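Long-range contacts in putative glucoamylase (Bacteroides caccae ATCC 43185, PDB 4QT9), which probably hydrolyses glucosidic bonds as a glucoamylase-like glycosidase with an alpha/alpha toroid fold: residues H242-I247 against T256-L261; L293-Y298 against H328-Q333; T317-V322 against K336-P341. All coordinates share one frame; numbering follows the deposited sequence. Where two conformers were deposited one is given.

In the fold
Contact 1 comes first along the chain. It folds the loop after the 239-244/247-251 hairpin back onto the end of strand 239-244. It has closed before contact 2 opens on helix 284-301. Contact 2 closes a longer loop, from that helix to the segment after strand 324-327. Contact 3 starts inside that loop, at strand 318-321, and ends beyond it, so contacts 2 and 3 cross. H328 joins them, with probable hydrogen bonds between its ring and both the hydroxyl of S321 and the carbonyl of T317. P260 packs against H328 and T317, which brings contact 1 up to both others. Together they tie two small hairpins and their loops to helix 284-301.

Contact 1: residues H242-I247 against T256-L261; sequences HKVEGI and TEAGPL
H242 reaches across to the backbone of E257. Its NE2 donates to E257 O at 2.7 Å, and the N-H...O angle of 171° makes the bond nearly straight. The oxygen lies at the ring edge, in the plane of the imidazole. The N-H arrives in the carbonyl plane, on a lone pair, with a C=O...N angle of 132°. With CG between the backbone N and the carbonyl carbon (chi1 60°), the ring of H242 stands on the side of the strand that faces E257. V244 supplies the apolar half of the contact. Its CG2 lies 3.8 Å from E257 CB, and its CG1 meets A258 CB at 4.2 Å. The E257 side chain runs on past V244, and its OE2 comes to 3.8 Å from H242 CD2.

The second shell holds both sides in shape. T256 OG1 accepts from A258 N at 3.3 Å, an ST turn that folds the backbone around E257. On the other side, V244 to I247 form a type I' beta turn, the tight link of the 239-244/247-251 hairpin. V244 and I247 bond to each other in both directions, with V244 N to I247 O at 2.9 Å. E245, in the turn, forms a salt bridge to R301 of helix 284-301. The ND1 of H242 is hydrogen-bonded to S240 O, which fixes the rotation of the ring.

An alanine in place of H242 would probably leave E257 O without this donor and the loop less firmly held to the hairpin. Both ring nitrogens of H242 face carbonyl oxygens. This would suit a doubly protonated imidazole, and the carboxylate of E257, with OE2 4.8 Å from NE2, would favour that positive charge.

Contact 2: residues L293-Y298 against H328-Q333; sequences LVNRAY and HSPNEQ
Y298 lays one face of its ring on the peptide that joins P330 to N331. N331 N sits 3.8 Å above the ring plane, over its centre, and P330 C is displaced toward the rim. CG of Y298 is anti to the backbone N (chi1 175°), which carries the ring from the helix out over the loop. The root of the side chain packs too, with Y298 CB 3.6 Å from P330 CB. At the far end, Y298 OH lies 3.5 Å from E332 CG. The hydroxyl is held by a hydrogen bond to D335, just beyond the loop segment.

P330 is also met by two side chains one turn earlier in the helix. With CG anti to the backbone N (chi1 -157°), N295 brings its amide up to the proline ring. Its ND2 approaches P330 CD at 3.6 Å, and the two side chains cross at about a right angle. This is a van der Waals contact; the OD1 of N295 accepts from the backbone N of L316. V294 adds a looser touch, with CG1 4.1 Å from P330 CG.

The loop bends sharply at P330, the centre of an inverse gamma turn closed by N331 N to S329 O at 2.8 Å. Beyond the bend, the CB of N331 points away from the helix, and its ND2 bonds to D334.

The contact thus fastens the loop after strand 324-327 to helix 284-301. I247 of strand 247-251 packs on the same helix, against L293, V294 and A297.

Contact 3: residues T317-V322 against K336-P341; sequences TASYSV and KGVISP
T317 begins the contact with its methyl group: CG2 lies 3.7 Å from S340 CB. Its backbone N donates to a water at 3.3 Å. This water also bonds to S340 OG at 2.7 Å and reaches V338 O at 2.8 Å, so it bridges the two backbones, with the S340 hydroxyl as a third partner.

S319 makes the direct polar link. Its OG meets S340 OG at 2.6 Å in a hydrogen bond that either hydroxyl could donate. OG of S319 stands between the backbone N and the carbonyl carbon (chi1 64°), facing the other segment. S319 also pairs by its backbone with A326, in the antiparallel hairpin of strands 318-321 and 324-327. In this alpha/alpha toroid the hairpin lies in the connection between helix 284-301 and helix 341-345, and segment 336-341 runs past it just before the second of these helices.

Y320 takes part through its backbone, with O 3.8 Å from V338 CG1; its ring lies apart from segment 336-341, and its OH bonds to H52 and R50. S321 follows, with OG 3.8 Å from V338 CG2 and hydrogen-bonded to H328. V322 closes the row: its CG2 packs obliquely on V338 CG2 at 3.7 Å.

Contact 1: residues H242-I247 against T256-L261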
loop_
_atom_site.group_PDB
_atom_site.type_symbol
_atom_site.label_atom_id
_atom_site.label_comp_id
_atom_site.label_asym_id
_atom_site.label_seq_id
_atom_site.Cartn_x
_atom_site.Cartn_y
_atom_site.Cartn_z
ATOM N N HIS A 242 24.708 -3.314 -3.790
ATOM C CA HIS A 242 25.437 -2.160 -3.247
ATOM C C HIS A 242 25.159 -2.048 -1.748
ATOM O O HIS A 242 24.171 -2.593 -1.248
ATOM C CB HIS A 242 25.061 -0.849 -3.977
ATOM C CG HIS A 242 23.610 -0.520 -3.879
ATOM N ND1 HIS A 242 22.652 -1.274 -4.547
ATOM C CD2 HIS A 242 22.987 0.440 -3.160
ATOM C CE1 HIS A 242 21.489 -0.747 -4.217
ATOM N NE2 HIS A 242 21.636 0.297 -3.402
ATOM N N LYS A 243 26.026 -1.336 -1.043
ATOM C CA LYS A 243 25.912 -1.136 0.393
ATOM C C LYS A 243 25.391 0.252 0.703
ATOM O O LYS A 243 25.746 1.226 0.032
ATOM C CB LYS A 243 27.267 -1.357 1.071
ATOM C CG LYS A 243 27.793 -2.790 0.952
ATOM C CD LYS A 243 27.470 -3.650 2.173
ATOM C CE LYS A 243 28.466 -3.512 3.301
ATOM N NZ LYS A 243 29.757 -4.184 3.013
ATOM N N VAL A 244 24.496 0.330 1.689
ATOM C CA VAL A 244 23.898 1.567 2.191
ATOM C C VAL A 244 23.908 1.426 3.704
ATOM O O VAL A 244 23.414 0.419 4.208
ATOM C CB VAL A 244 22.469 1.893 1.646
ATOM C CG1 VAL A 244 22.026 3.292 2.102
ATOM C CG2 VAL A 244 22.382 1.780 0.129
ATOM N N GLU A 245 24.524 2.388 4.431
ATOM C CA GLU A 245 24.622 2.391 5.904
ATOM C C GLU A 245 25.295 1.078 6.409
ATOM O O GLU A 245 24.938 0.567 7.470
ATOM C CB GLU A 245 23.219 2.594 6.556
ATOM C CG GLU A 245 22.493 3.908 6.264
ATOM C CD GLU A 245 23.147 5.192 6.746
ATOM O OE1 GLU A 245 23.583 5.244 7.923
ATOM O OE2 GLU A 245 23.220 6.154 5.944
ATOM N N GLY A 246 26.225 0.539 5.613
ATOM C CA GLY A 246 26.951 -0.700 5.895
ATOM C C GLY A 246 26.127 -1.958 5.704
ATOM O O GLY A 246 26.573 -3.045 6.070
ATOM N N ILE A 247 24.914 -1.830 5.096
ATOM C CA ILE A 247 23.971 -2.932 4.879
ATOM C C ILE A 247 23.875 -3.219 3.392
ATOM O O ILE A 247 23.805 -2.304 2.578
ATOM C CB ILE A 247 22.583 -2.626 5.528
ATOM C CG1 ILE A 247 22.730 -2.441 7.053
ATOM C CG2 ILE A 247 21.537 -3.732 5.214
ATOM C CD1 ILE A 247 21.783 -1.519 7.691
ATOM N N THR A 256 17.644 6.167 -6.650
ATOM C CA THR A 256 18.098 6.240 -5.264
ATOM C C THR A 256 18.938 5.009 -4.869
ATOM O O THR A 256 18.884 3.978 -5.553
ATOM C CB THR A 256 16.886 6.424 -4.323
ATOM O OG1 THR A 256 17.348 6.530 -2.978
ATOM C CG2 THR A 256 15.837 5.312 -4.446
ATOM N N GLU A 257 19.756 5.135 -3.786
ATOM C CA GLU A 257 20.523 4.006 -3.260
ATOM C C GLU A 257 19.594 3.142 -2.378
ATOM O O GLU A 257 19.834 1.954 -2.216
ATOM C CB GLU A 257 21.760 4.476 -2.448
ATOM C CG GLU A 257 22.992 4.876 -3.238
ATOM C CD GLU A 257 24.309 4.775 -2.465
ATOM O OE1 GLU A 257 24.707 5.758 -1.791
ATOM O OE2 GLU A 257 24.870 3.652 -2.433
ATOM N N ALA A 258 18.561 3.757 -1.780
ATOM C CA ALA A 258 17.585 3.102 -0.883
ATOM C C ALA A 258 16.311 3.946 -0.812
ATOM O O ALA A 258 16.323 5.086 -0.345
ATOM C CB ALA A 258 18.185 2.901 0.510
ATOM N N GLY A 259 15.222 3.403 -1.302
ATOM C CA GLY A 259 13.979 4.163 -1.354
ATOM C C GLY A 259 13.284 4.397 -0.024
ATOM O O GLY A 259 13.698 3.869 1.023
ATOM N N PRO A 260 12.166 5.160 -0.077
ATOM C CA PRO A 260 11.335 5.350 1.132
ATOM C C PRO A 260 10.799 3.982 1.563
ATOM O O PRO A 260 10.591 3.091 0.711
ATOM C CB PRO A 260 10.241 6.313 0.669
ATOM C CG PRO A 260 10.176 6.148 -0.786
ATOM C CD PRO A 260 11.563 5.824 -1.247
ATOM N N LEU A 261 10.627 3.792 2.879
ATOM C CA LEU A 261 10.282 2.481 3.418
ATOM C C LEU A 261 8.958 1.879 2.871
ATOM O O LEU A 261 8.875 0.652 2.817
ATOM C CB LEU A 261 10.310 2.481 4.960
ATOM C CG LEU A 261 10.622 1.123 5.632
ATOM C CD1 LEU A 261 11.575 0.274 4.821
ATOM C CD2 LEU A 261 11.125 1.309 7.037
#

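Contact 2: residues L293-Y298 against H328-Q333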
loop_
_atom_site.group_PDB
_atom_site.type_symbol
_atom_site.label_atom_id
_atom_site.label_comp_id
_atom_site.label_asym_id
_atom_site.label_seq_id
_atom_site.Cartn_x
_atom_site.Cartn_y
_atom_site.Cartn_z
ATOM N N LEU A 293 16.290 -2.122 7.691
ATOM C CA LEU A 293 17.452 -1.938 8.544
ATOM C C LEU A 293 18.287 -0.733 8.122
ATOM O O LEU A 293 18.790 -0.025 9.000
ATOM C CB LEU A 293 18.278 -3.200 8.661
ATOM C CG LEU A 293 17.571 -4.336 9.403
ATOM C CD1 LEU A 293 18.361 -5.624 9.290
ATOM C CD2 LEU A 293 17.317 -3.987 10.849
ATOM N N VAL A 294 18.346 -0.448 6.800
ATOM C CA VAL A 294 19.023 0.733 6.250
ATOM C C VAL A 294 18.325 2.005 6.780
ATOM O O VAL A 294 18.990 2.934 7.220
ATOM C CB VAL A 294 19.058 0.708 4.696
ATOM C CG1 VAL A 294 19.308 2.100 4.112
ATOM C CG2 VAL A 294 20.097 -0.284 4.188
ATOM N N ASN A 295 16.990 2.016 6.740
ATOM C CA ASN A 295 16.146 3.126 7.185
ATOM C C ASN A 295 16.411 3.452 8.646
ATOM O O ASN A 295 16.654 4.606 8.980
ATOM C CB ASN A 295 14.661 2.760 6.973
ATOM C CG ASN A 295 13.781 3.965 6.867
ATOM O OD1 ASN A 295 13.446 4.599 7.872
ATOM N ND2 ASN A 295 13.487 4.371 5.635
ATOM N N ARG A 296 16.393 2.414 9.503
ATOM C CA ARG A 296 16.628 2.478 10.941
ATOM C C ARG A 296 18.077 2.936 11.221
ATOM O O ARG A 296 18.282 3.826 12.054
ATOM C CB ARG A 296 16.338 1.101 11.563
ATOM C CG ARG A 296 16.630 1.018 13.062
ATOM C CD ARG A 296 16.469 -0.393 13.583
ATOM N NE ARG A 296 16.822 -0.500 14.993
ATOM C CZ ARG A 296 18.039 -0.808 15.431
ATOM N NH1 ARG A 296 19.026 -1.023 14.575
ATOM N NH2 ARG A 296 18.281 -0.879 16.729
ATOM N N ALA A 297 19.063 2.353 10.510
ATOM C CA ALA A 297 20.474 2.707 10.674
ATOM C C ALA A 297 20.692 4.179 10.399
ATOM O O ALA A 297 21.400 4.812 11.176
ATOM C CB ALA A 297 21.350 1.864 9.757
ATOM N N TYR A 298 20.066 4.743 9.332
ATOM C CA TYR A 298 20.192 6.170 9.002
ATOM C C TYR A 298 19.644 7.049 10.129
ATOM O O TYR A 298 20.292 8.037 10.481
ATOM C CB TYR A 298 19.488 6.537 7.667
ATOM C CG TYR A 298 19.504 8.028 7.390
ATOM C CD1 TYR A 298 18.507 8.862 7.892
ATOM C CD2 TYR A 298 20.567 8.618 6.717
ATOM C CE1 TYR A 298 18.588 10.249 7.763
ATOM C CE2 TYR A 298 20.646 10.003 6.559
ATOM C CZ TYR A 298 19.645 10.815 7.070
ATOM O OH TYR A 298 19.719 12.179 6.906
ATOM N N HIS A 328 10.125 11.429 1.964
ATOM C CA HIS A 328 11.229 11.229 2.916
ATOM C C HIS A 328 11.841 9.877 2.704
ATOM O O HIS A 328 11.109 8.909 2.490
ATOM C CB HIS A 328 10.794 11.365 4.379
ATOM C CG HIS A 328 9.994 12.589 4.674
ATOM N ND1 HIS A 328 8.640 12.509 4.950
ATOM C CD2 HIS A 328 10.378 13.885 4.728
ATOM C CE1 HIS A 328 8.248 13.753 5.185
ATOM N NE2 HIS A 328 9.255 14.616 5.064
ATOM N N SER A 329 13.178 9.814 2.732
ATOM C CA SER A 329 13.887 8.548 2.567
ATOM C C SER A 329 15.206 8.622 3.384
ATOM O O SER A 329 15.566 9.725 3.846
ATOM C CB SER A 329 14.105 8.225 1.084
ATOM O OG SER A 329 15.306 8.777 0.578
ATOM N N PRO A 330 15.911 7.461 3.634
ATOM C CA PRO A 330 17.105 7.516 4.493
ATOM C C PRO A 330 18.361 8.056 3.790
ATOM O O PRO A 330 19.301 7.310 3.499
ATOM C CB PRO A 330 17.264 6.062 4.940
ATOM C CG PRO A 330 16.776 5.266 3.777
ATOM C CD PRO A 330 15.619 6.058 3.223
ATOM N N ASN A 331 18.372 9.373 3.541
ATOM C CA ASN A 331 19.485 10.152 2.995
ATOM C C ASN A 331 19.290 11.634 3.386
ATOM O O ASN A 331 18.156 12.095 3.500
ATOM C CB ASN A 331 19.655 9.962 1.474
ATOM C CG ASN A 331 18.565 10.562 0.633
ATOM O OD1 ASN A 331 18.453 11.782 0.500
ATOM N ND2 ASN A 331 17.790 9.717 -0.016
ATOM N N GLU A 332 20.393 12.367 3.532
ATOM C CA GLU A 332 20.454 13.756 3.968
ATOM C C GLU A 332 19.700 14.743 3.075
ATOM O O GLU A 332 19.302 15.803 3.570
ATOM C CB GLU A 332 21.917 14.208 4.123
ATOM C CG GLU A 332 22.578 13.553 5.318
ATOM C CD GLU A 332 23.941 14.102 5.679
ATOM O OE1 GLU A 332 23.999 15.228 6.226
ATOM O OE2 GLU A 332 24.947 13.386 5.462
ATOM N N GLN A 333 19.470 14.404 1.799
ATOM C CA GLN A 333 18.721 15.270 0.874
ATOM C C GLN A 333 17.193 15.171 1.097
ATOM O O GLN A 333 16.482 16.172 0.966
ATOM C CB GLN A 333 19.062 14.927 -0.591
ATOM C CG GLN A 333 20.458 15.408 -1.038
ATOM C CD GLN A 333 21.628 14.749 -0.318
ATOM O OE1 GLN A 333 21.710 13.519 -0.186
ATOM N NE2 GLN A 333 22.558 15.562 0.173
#

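Contact 3: residues T317-V322 against K336-P341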
loop_
_atom_site.group_PDB
_atom_site.type_symbol
_atom_site.label_atom_id
_atom_site.label_comp_id
_atom_site.label_asym_id
_atom_site.label_seq_id
_atom_site.Cartn_x
_atom_site.Cartn_y
_atom_site.Cartn_z
ATOM N N THR A 317 9.629 7.753 5.337
ATOM C CA THR A 317 8.854 7.427 4.152
ATOM C C THR A 317 8.101 8.650 3.664
ATOM O O THR A 317 8.006 9.645 4.393
ATOM C CB THR A 317 7.897 6.271 4.458
ATOM O OG1 THR A 317 7.556 5.692 3.217
ATOM C CG2 THR A 317 6.637 6.726 5.226
ATOM N N ALA A 318 7.499 8.546 2.471
ATOM C CA ALA A 318 6.656 9.592 1.888
ATOM C C ALA A 318 5.437 9.867 2.811
ATOM O O ALA A 318 4.818 8.926 3.303
ATOM C CB ALA A 318 6.188 9.168 0.502
ATOM N N SER A 319 5.170 11.153 3.119
ATOM C CA SER A 319 4.066 11.569 3.995
ATOM C C SER A 319 3.975 13.078 4.044
ATOM O O SER A 319 4.833 13.771 3.485
ATOM C CB SER A 319 4.277 11.044 5.423
ATOM O OG SER A 319 5.434 11.603 6.036
ATOM N N TYR A 320 2.979 13.593 4.766
ATOM C CA TYR A 320 2.935 15.022 5.057
ATOM C C TYR A 320 4.252 15.433 5.630
ATOM O O TYR A 320 4.914 14.631 6.315
ATOM C CB TYR A 320 1.823 15.343 6.065
ATOM C CG TYR A 320 0.432 15.367 5.470
ATOM C CD1 TYR A 320 0.154 16.107 4.320
ATOM C CD2 TYR A 320 -0.635 14.732 6.113
ATOM C CE1 TYR A 320 -1.138 16.160 3.785
ATOM C CE2 TYR A 320 -1.940 14.814 5.609
ATOM C CZ TYR A 320 -2.185 15.537 4.450
ATOM O OH TYR A 320 -3.456 15.645 3.965
ATOM N N SER A 321 4.669 16.659 5.338
ATOM C CA SER A 321 5.928 17.173 5.854
ATOM C C SER A 321 5.703 18.571 6.389
ATOM O O SER A 321 4.643 19.152 6.119
ATOM C CB SER A 321 7.002 17.155 4.775
ATOM O OG SER A 321 8.299 17.356 5.314
ATOM N N VAL A 322 6.683 19.110 7.155
ATOM C CA VAL A 322 6.620 20.451 7.758
ATOM C C VAL A 322 6.185 21.500 6.702
ATOM O O VAL A 322 5.279 22.285 6.976
ATOM C CB VAL A 322 7.950 20.857 8.448
ATOM C CG1 VAL A 322 7.770 22.139 9.262
ATOM C CG2 VAL A 322 8.480 19.741 9.344
ATOM N N LYS A 336 13.958 15.352 6.392
ATOM C CA LYS A 336 13.486 16.689 6.779
ATOM C C LYS A 336 13.199 16.797 8.265
ATOM O O LYS A 336 12.612 17.789 8.694
ATOM C CB LYS A 336 12.216 17.075 5.981
ATOM C CG LYS A 336 12.359 17.040 4.454
ATOM C CD LYS A 336 13.149 18.223 3.908
ATOM C CE LYS A 336 12.891 18.443 2.441
ATOM N NZ LYS A 336 13.630 17.475 1.592
ATOM N N GLY A 337 13.590 15.789 9.041
ATOM C CA GLY A 337 13.339 15.771 10.483
ATOM C C GLY A 337 11.971 15.249 10.826
ATOM O O GLY A 337 11.488 15.410 11.950
ATOM N N VAL A 338 11.353 14.591 9.862
ATOM C CA VAL A 338 9.988 14.099 9.985
ATOM C C VAL A 338 9.966 12.576 10.087
ATOM O O VAL A 338 10.497 11.886 9.211
ATOM C CB VAL A 338 9.125 14.606 8.801
ATOM C CG1 VAL A 338 7.759 13.964 8.802
ATOM C CG2 VAL A 338 9.018 16.135 8.804
ATOM N N ILE A 339 9.325 12.065 11.160
ATOM C CA ILE A 339 9.125 10.631 11.385
ATOM C C ILE A 339 7.695 10.357 10.975
ATOM O O ILE A 339 6.835 11.167 11.281
ATOM C CB ILE A 339 9.427 10.196 12.869
ATOM C CG1 ILE A 339 10.928 10.388 13.266
ATOM C CG2 ILE A 339 8.936 8.763 13.187
ATOM C CD1 ILE A 339 12.041 9.553 12.438
ATOM N N SER A 340 7.456 9.266 10.237
ATOM C CA SER A 340 6.140 8.823 9.810
ATOM C C SER A 340 5.894 7.455 10.437
ATOM O O SER A 340 6.596 6.514 10.077
ATOM C CB SER A 340 6.046 8.769 8.287
ATOM O OG SER A 340 6.553 9.962 7.711
ATOM N N PRO A 341 4.957 7.341 11.428
ATOM C CA PRO A 341 4.717 6.041 12.100
ATOM C C PRO A 341 4.470 4.849 11.162
ATOM O O PRO A 341 4.888 3.743 11.488
ATOM C CB PRO A 341 3.481 6.322 12.964
ATOM C CG PRO A 341 3.575 7.778 13.279
ATOM C CD PRO A 341 4.097 8.402 12.006
HETATM O O HOH W 1 9.237 10.218 7.420
#